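Local coordinates for metazoan TIR-STING fusion (Crassostrea gigas, PDB 6WT6), which joins a TIR domain to a STING ligand-binding domain in a single oyster polypeptide, at residues W202-S213 / G270-E278. Numbering follows the deposited sequence.
Sequences WRRVNNAEGRMS and GEDYFFAGE
Two neighbouring parallel strands of the STING-domain sheet, 212-221 and 272-279, are first tied by a bond from R211, just ahead of strand 212-221: F274 N donates to R211 O over 2.8 Å, nearly straight (170°). S213 N is 4.0 Å from F274 O, and a water bridges the two where the next direct bond of a parallel pair would be; a second links S213 O to A276 N. The loop from helix 176-204 to strand 212-221 ends in a type II beta turn, A208 to R211, that puts the arginine over Y273. R211 CD makes a CH-pi contact over the Y273 ring face, offset toward the rim, 3.8 Å from the centroid. The chain, bent at chi2 (-69°), then sends R211 NE to E271 OE1 at 3.0 Å, a salt bridge in the guanidinium plane but tilted out of the carboxylate plane on the anti side of OE1. R211 NH1 also hydrogen-bonds G210 O, from above the carbonyl plane. On the sheet face carrying M212 and F274, the phenyl ring is flanked by A208 CB, 3.9 Å from F274 CD1, and by the W202 rim, whose CH2 lies 3.9 Å from F274 CD2, ring planes 53° apart. M212, extended with CG anti to its own N, runs across F274, M212 SD 3.9 Å from F274 CB.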
loop_
_atom_site.group_PDB
_atom_site.type_symbol
_atom_site.label_atom_id
_atom_site.label_comp_id
_atom_site.label_asym_id
_atom_site.label_seq_id
_atom_site.Cartn_x
_atom_site.Cartn_y
_atom_site.Cartn_z
ATOM N N TRP A 202 4.637 -8.620 33.655
ATOM C CA TRP A 202 5.073 -9.999 33.453
ATOM C C TRP A 202 6.509 -10.180 33.925
ATOM O O TRP A 202 6.835 -11.157 34.609
ATOM C CB TRP A 202 4.936 -10.388 31.979
ATOM C CG TRP A 202 5.103 -11.865 31.724
ATOM C CD1 TRP A 202 4.106 -12.785 31.559
ATOM C CD2 TRP A 202 6.336 -12.590 31.619
ATOM N NE1 TRP A 202 4.643 -14.033 31.354
ATOM C CE2 TRP A 202 6.009 -13.941 31.385
ATOM C CE3 TRP A 202 7.685 -12.227 31.694
ATOM C CZ2 TRP A 202 6.982 -14.929 31.226
ATOM C CZ3 TRP A 202 8.651 -13.212 31.537
ATOM C CH2 TRP A 202 8.293 -14.546 31.307
ATOM N N ARG A 203 7.383 -9.238 33.566
ATOM C CA ARG A 203 8.780 -9.309 33.974
ATOM C C ARG A 203 8.914 -9.313 35.491
ATOM O O ARG A 203 9.754 -10.029 36.050
ATOM C CB ARG A 203 9.544 -8.133 33.373
ATOM C CG ARG A 203 10.995 -8.056 33.778
ATOM C CD ARG A 203 11.669 -6.909 33.061
ATOM N NE ARG A 203 11.175 -5.614 33.520
ATOM C CZ ARG A 203 11.538 -4.451 32.990
ATOM N NH1 ARG A 203 12.390 -4.422 31.975
ATOM N NH2 ARG A 203 11.054 -3.319 33.477
ATOM N N ARG A 204 8.084 -8.522 36.171
ATOM C CA ARG A 204 8.191 -8.390 37.620
ATOM C C ARG A 204 7.872 -9.705 38.322
ATOM O O ARG A 204 8.606 -10.138 39.217
ATOM C CB ARG A 204 7.259 -7.277 38.098
ATOM C CG ARG A 204 7.321 -6.979 39.577
ATOM C CD ARG A 204 6.395 -5.822 39.923
ATOM N NE ARG A 204 6.474 -5.469 41.337
ATOM C CZ ARG A 204 7.394 -4.660 41.853
ATOM N NH1 ARG A 204 8.318 -4.117 41.070
ATOM N NH2 ARG A 204 7.393 -4.395 43.153
ATOM N N VAL A 205 6.788 -10.364 37.917
ATOM C CA VAL A 205 6.281 -11.518 38.651
ATOM C C VAL A 205 6.876 -12.811 38.114
ATOM O O VAL A 205 6.454 -13.905 38.502
ATOM C CB VAL A 205 4.742 -11.563 38.607
ATOM C CG1 VAL A 205 4.167 -10.273 39.171
ATOM C CG2 VAL A 205 4.254 -11.806 37.188
ATOM N N ASN A 206 7.863 -12.702 37.227
ATOM C CA ASN A 206 8.556 -13.870 36.697
ATOM C C ASN A 206 10.058 -13.815 36.933
ATOM O O ASN A 206 10.789 -14.652 36.389
ATOM C CB ASN A 206 8.264 -14.038 35.203
ATOM C CG ASN A 206 6.907 -14.665 34.941
ATOM O OD1 ASN A 206 6.814 -15.845 34.602
ATOM N ND2 ASN A 206 5.848 -13.881 35.102
ATOM N N ASN A 207 10.535 -12.857 37.730
ATOM C CA ASN A 207 11.955 -12.742 38.076
ATOM C C ASN A 207 12.820 -12.555 36.834
ATOM O O ASN A 207 13.933 -13.078 36.745
ATOM C CB ASN A 207 12.432 -13.947 38.890
ATOM C CG ASN A 207 12.127 -13.810 40.364
ATOM O OD1 ASN A 207 12.292 -12.736 40.947
ATOM N ND2 ASN A 207 11.681 -14.898 40.978
ATOM N N ALA A 208 12.304 -11.806 35.863
ATOM C CA ALA A 208 13.059 -11.455 34.671
ATOM C C ALA A 208 13.672 -10.066 34.770
ATOM O O ALA A 208 14.086 -9.504 33.750
ATOM C CB ALA A 208 12.174 -11.554 33.429
ATOM N N GLU A 209 13.729 -9.501 35.974
ATOM C CA GLU A 209 14.261 -8.158 36.154
ATOM C C GLU A 209 15.722 -8.102 35.727
ATOM O O GLU A 209 16.541 -8.920 36.155
ATOM C CB GLU A 209 14.117 -7.727 37.614
ATOM C CG GLU A 209 12.677 -7.599 38.088
ATOM C CD GLU A 209 11.972 -6.385 37.505
ATOM O OE1 GLU A 209 12.669 -5.470 37.018
ATOM O OE2 GLU A 209 10.723 -6.345 37.534
ATOM N N GLY A 210 16.045 -7.125 34.879
ATOM C CA GLY A 210 17.376 -6.993 34.329
ATOM C C GLY A 210 17.697 -7.944 33.198
ATOM O O GLY A 210 18.746 -7.790 32.561
ATOM N N ARG A 211 16.829 -8.920 32.925
ATOM C CA ARG A 211 17.046 -9.899 31.868
ATOM C C ARG A 211 15.940 -9.855 30.820
ATOM O O ARG A 211 15.711 -10.850 30.124
ATOM C CB ARG A 211 17.162 -11.303 32.464
ATOM C CG ARG A 211 18.306 -11.467 33.456
ATOM C CD ARG A 211 19.661 -11.396 32.763
ATOM N NE ARG A 211 20.776 -11.484 33.707
ATOM C CZ ARG A 211 21.478 -10.440 34.138
ATOM N NH1 ARG A 211 21.189 -9.218 33.710
ATOM N NH2 ARG A 211 22.474 -10.616 34.996
ATOM N N MET A 212 15.253 -8.721 30.691
ATOM C CA MET A 212 14.135 -8.608 29.762
ATOM C C MET A 212 13.876 -7.141 29.453
ATOM O O MET A 212 13.763 -6.321 30.369
ATOM C CB MET A 212 12.876 -9.257 30.338
ATOM C CG MET A 212 11.670 -9.177 29.422
ATOM S SD MET A 212 10.230 -9.979 30.141
ATOM C CE MET A 212 9.169 -10.113 28.705
ATOM N N SER A 213 13.780 -6.823 28.166
ATOM C CA SER A 213 13.431 -5.485 27.725
ATOM C C SER A 213 11.920 -5.278 27.794
ATOM O O SER A 213 11.130 -6.224 27.776
ATOM C CB SER A 213 13.928 -5.244 26.298
ATOM O OG SER A 213 13.308 -4.103 25.723
ATOM N N GLY A 270 25.331 -18.482 30.017
ATOM C CA GLY A 270 24.209 -19.232 30.533
ATOM C C GLY A 270 23.074 -18.388 31.068
ATOM O O GLY A 270 22.070 -18.950 31.528
ATOM N N GLU A 271 23.199 -17.063 31.030
ATOM C CA GLU A 271 22.126 -16.186 31.482
ATOM C C GLU A 271 20.960 -16.225 30.504
ATOM O O GLU A 271 21.132 -15.991 29.305
ATOM C CB GLU A 271 22.635 -14.755 31.626
ATOM C CG GLU A 271 23.734 -14.602 32.644
ATOM C CD GLU A 271 23.220 -14.683 34.063
ATOM O OE1 GLU A 271 22.125 -14.142 34.341
ATOM O OE2 GLU A 271 23.913 -15.295 34.899
ATOM N N ASP A 272 19.770 -16.514 31.021
ATOM C CA ASP A 272 18.561 -16.498 30.208
ATOM C C ASP A 272 18.058 -15.070 30.073
ATOM O O ASP A 272 17.981 -14.332 31.063
ATOM C CB ASP A 272 17.469 -17.382 30.816
ATOM C CG ASP A 272 17.843 -18.852 30.815
ATOM O OD1 ASP A 272 18.793 -19.212 30.099
ATOM O OD2 ASP A 272 17.221 -19.632 31.573
ATOM N N TYR A 273 17.715 -14.688 28.845
ATOM C CA TYR A 273 17.124 -13.393 28.550
ATOM C C TYR A 273 15.749 -13.614 27.941
ATOM O O TYR A 273 15.585 -14.472 27.066
ATOM C CB TYR A 273 18.018 -12.588 27.605
ATOM C CG TYR A 273 19.183 -11.932 28.306
ATOM C CD1 TYR A 273 20.359 -12.633 28.550
ATOM C CD2 TYR A 273 19.103 -10.616 28.744
ATOM C CE1 TYR A 273 21.428 -12.036 29.200
ATOM C CE2 TYR A 273 20.164 -10.009 29.395
ATOM C CZ TYR A 273 21.325 -10.725 29.620
ATOM O OH TYR A 273 22.384 -10.125 30.267
ATOM N N PHE A 274 14.771 -12.848 28.412
ATOM C CA PHE A 274 13.382 -13.000 28.012
ATOM C C PHE A 274 12.957 -11.856 27.101
ATOM O O PHE A 274 13.432 -10.722 27.226
ATOM C CB PHE A 274 12.461 -13.047 29.237
ATOM C CG PHE A 274 12.648 -14.264 30.102
ATOM C CD1 PHE A 274 13.638 -14.295 31.070
ATOM C CD2 PHE A 274 11.820 -15.368 29.961
ATOM C CE1 PHE A 274 13.810 -15.408 31.877
ATOM C CE2 PHE A 274 11.986 -16.487 30.768
ATOM C CZ PHE A 274 12.985 -16.505 31.726
ATOM N N PHE A 275 12.047 -12.160 26.180
ATOM C CA PHE A 275 11.557 -11.130 25.280
ATOM C C PHE A 275 10.188 -11.524 24.749
ATOM O O PHE A 275 9.903 -12.708 24.544
ATOM C CB PHE A 275 12.531 -10.897 24.116
ATOM C CG PHE A 275 12.722 -12.096 23.220
ATOM C CD1 PHE A 275 13.595 -13.120 23.570
ATOM C CD2 PHE A 275 12.043 -12.190 22.015
ATOM C CE1 PHE A 275 13.776 -14.216 22.739
ATOM C CE2 PHE A 275 12.223 -13.283 21.178
ATOM C CZ PHE A 275 13.090 -14.296 21.541
ATOM N N ALA A 276 9.343 -10.516 24.549
ATOM C CA ALA A 276 8.155 -10.687 23.727
ATOM C C ALA A 276 8.547 -10.475 22.274
ATOM O O ALA A 276 9.182 -9.472 21.936
ATOM C CB ALA A 276 7.060 -9.707 24.136
ATOM N N GLY A 277 8.190 -11.416 21.417
ATOM C CA GLY A 277 8.634 -11.357 20.036
ATOM C C GLY A 277 7.668 -12.038 19.094
ATOM O O GLY A 277 6.956 -12.980 19.466
ATOM N N GLU A 278 7.657 -11.559 17.855
ATOM C CA GLU A 278 6.852 -12.156 16.802
ATOM C C GLU A 278 7.356 -11.638 15.464
ATOM O O GLU A 278 8.090 -10.648 15.395
ATOM C CB GLU A 278 5.366 -11.839 16.986
ATOM C CG GLU A 278 5.046 -10.352 16.913
ATOM C CD GLU A 278 3.654 -10.028 17.428
ATOM O OE1 GLU A 278 3.216 -10.684 18.393
ATOM O OE2 GLU A 278 3.000 -9.124 16.862
HETATM O O HOH W 1 13.579 -8.485 26.158
HETATM O O HOH W 2 11.018 -8.000 25.556
#